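Local coordinates for thiol-disulfide oxidoreductase (Bacteroides thetaiotaomicron, PDB 3FW2), which is a putative thiol-disulfide oxidoreductase of the TlpA-like family, represented here by its C-terminal thioredoxin-like domain, at the interface of chains A and B. Numbering follows the deposited sequence. Chains: chain A/B, thiol-disulfide oxidoreductase.

The interface of chains A and B. Residues chain A 44, 77, 79, 102-105; chain B 115-116.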
loop_
_atom_site.group_PDB
_atom_site.type_symbol
_atom_site.label_atom_id
_atom_site.label_comp_id
_atom_site.label_asym_id
_atom_site.label_seq_id
_atom_site.Cartn_x
_atom_site.Cartn_y
_atom_site.Cartn_z
ATOM N N TRP A 44 -2.897 -3.103 -8.209
ATOM C CA TRP A 44 -1.641 -3.731 -7.852
ATOM C C TRP A 44 -1.700 -4.530 -6.523
ATOM O O TRP A 44 -0.663 -5.124 -6.076
ATOM C CB TRP A 44 -0.502 -2.685 -7.823
ATOM C CG TRP A 44 -0.663 -1.478 -6.918
ATOM C CD1 TRP A 44 -0.969 -0.209 -7.314
ATOM C CD2 TRP A 44 -0.480 -1.423 -5.503
ATOM N NE1 TRP A 44 -0.983 0.625 -6.231
ATOM C CE2 TRP A 44 -0.681 -0.095 -5.107
ATOM C CE3 TRP A 44 -0.142 -2.379 -4.517
ATOM C CZ2 TRP A 44 -0.588 0.326 -3.760
ATOM C CZ3 TRP A 44 -0.049 -1.943 -3.166
ATOM C CH2 TRP A 44 -0.284 -0.618 -2.812
ATOM N N LEU A 77 -5.619 3.519 -5.196
ATOM C CA LEU A 77 -4.236 3.929 -5.018
ATOM C C LEU A 77 -3.337 3.407 -6.142
ATOM O O LEU A 77 -2.104 3.300 -5.993
ATOM C CB LEU A 77 -3.734 3.539 -3.619
ATOM C CG LEU A 77 -4.611 4.064 -2.496
ATOM C CD1 LEU A 77 -4.015 3.575 -1.172
ATOM C CD2 LEU A 77 -4.775 5.605 -2.502
ATOM N N VAL A 79 -1.218 3.661 -9.640
ATOM C CA VAL A 79 -0.361 4.664 -10.304
ATOM C C VAL A 79 -0.493 4.627 -11.801
ATOM O O VAL A 79 -0.103 5.595 -12.488
ATOM C CB VAL A 79 1.092 4.466 -9.943
ATOM C CG1 VAL A 79 1.292 4.853 -8.421
ATOM C CG2 VAL A 79 1.554 3.070 -10.326
ATOM N N GLY A 102 -1.544 9.147 -7.811
ATOM C CA GLY A 102 -0.424 9.420 -6.883
ATOM C C GLY A 102 0.035 8.171 -6.126
ATOM O O GLY A 102 1.078 8.178 -5.486
ATOM N N GLY A 103 -0.784 7.119 -6.143
ATOM C CA GLY A 103 -0.430 5.909 -5.405
ATOM C C GLY A 103 -0.424 6.050 -3.917
ATOM O O GLY A 103 -1.250 6.770 -3.326
ATOM N N LEU A 104 0.531 5.393 -3.228
ATOM C CA LEU A 104 0.686 5.631 -1.807
ATOM C C LEU A 104 1.064 7.060 -1.469
ATOM O O LEU A 104 0.963 7.463 -0.349
ATOM C CB LEU A 104 1.731 4.685 -1.194
ATOM C CG LEU A 104 1.294 3.257 -1.408
ATOM C CD1 LEU A 104 2.457 2.213 -1.010
ATOM C CD2 LEU A 104 -0.055 2.879 -0.799
ATOM N N ASN A 105 1.533 7.830 -2.451
ATOM C CA ASN A 105 1.798 9.273 -2.257
ATOM C C ASN A 105 0.540 10.142 -2.568
ATOM O O ASN A 105 0.619 11.373 -2.552
ATOM C CB ASN A 105 2.999 9.686 -3.149
ATOM C CG ASN A 105 4.311 8.916 -2.825
ATOM O OD1 ASN A 105 4.613 8.625 -1.649
ATOM N ND2 ASN A 105 5.091 8.563 -3.893
ATOM N N TYR B 115 5.524 4.409 -3.919
ATOM C CA TYR B 115 4.192 4.715 -4.470
ATOM C C TYR B 115 3.346 3.458 -4.618
ATOM O O TYR B 115 2.125 3.556 -4.668
ATOM C CB TYR B 115 4.293 5.417 -5.790
ATOM C CG TYR B 115 5.201 4.768 -6.805
ATOM C CD1 TYR B 115 4.724 3.833 -7.706
ATOM C CD2 TYR B 115 6.556 5.166 -6.918
ATOM C CE1 TYR B 115 5.560 3.273 -8.683
ATOM C CE2 TYR B 115 7.392 4.589 -7.878
ATOM C CZ TYR B 115 6.891 3.648 -8.740
ATOM O OH TYR B 115 7.701 3.088 -9.691
ATOM N N LYS B 116 3.992 2.310 -4.569
ATOM C CA LYS B 116 3.301 1.009 -4.511
ATOM C C LYS B 116 4.275 -0.035 -3.977
ATOM O O LYS B 116 5.487 0.226 -3.881
ATOM C CB LYS B 116 2.787 0.614 -5.887
ATOM C CG LYS B 116 3.826 0.183 -6.878
ATOM C CD LYS B 116 3.151 -0.454 -8.108
ATOM C CE LYS B 116 3.894 -0.078 -9.359
ATOM N NZ LYS B 116 5.273 -0.604 -9.286
#
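Three stretches of chain A, the loop after strand 35-41, the loop between strand 70-76 and helix 81-90, and the 3-10 helix 103-105, receive the chain B loop that precedes strand 119-123. The interface of the two copies is two-fold symmetric, but the structure alone does not show that it is the physiological dimer. A:Trp44 is the tryptophan that precedes the CXXC motif in thioredoxin folds; here asparagine and isoleucine occupy the two cysteine positions. B:Tyr115 and B:Lys116 lead into the cis-proline loop. B:Lys116 sets its CB over the centre of the indole of A:Trp44, 3.6 Å from CE2, a CH-pi contact that lets the aliphatic part of a charged residue lie on a broad aromatic face. With CG between the backbone N and the carbonyl carbon (chi1 57°), the indole turns that face to the lysine and its NE1 edge toward A:Leu77. A:Leu77 O lies near the indole plane and accepts the NE1 hydrogen at 2.9 Å, which helps fix the ring's rotation, although NE1 stands above the carbonyl plane; A:Leu104 CD2 abuts the indole edge. An alanine in place of A:Trp44 would probably leave B:Lys116 CB without its aromatic platform and A:Leu77 O without this donor. Alongside, A:Leu104 N gives a nearly straight hydrogen bond to B:Tyr115 O, 2.8 Å long with 175° at the hydrogen, and its CD1 packs 3.8 Å from B:Lys116 CA. A:Gly103 starts this helix with positive phi (67°) and strongly negative psi, a pairing that favours glycine and presents the next NH to B:Tyr115 O. The two methyls of A:Val79 divide their contacts: CG1 meets B:Tyr115 CD1 at 3.7 Å, the side chains crossing at about a right angle, and CG2 lies 4.0 Å from B:Lys116 CE, where the bent lysine chain passes. On the opposite flank, the compact amide of A:Asn105 packs its ND2 3.8 Å from B:Tyr115 CB, a van der Waals contact with an aliphatic carbon.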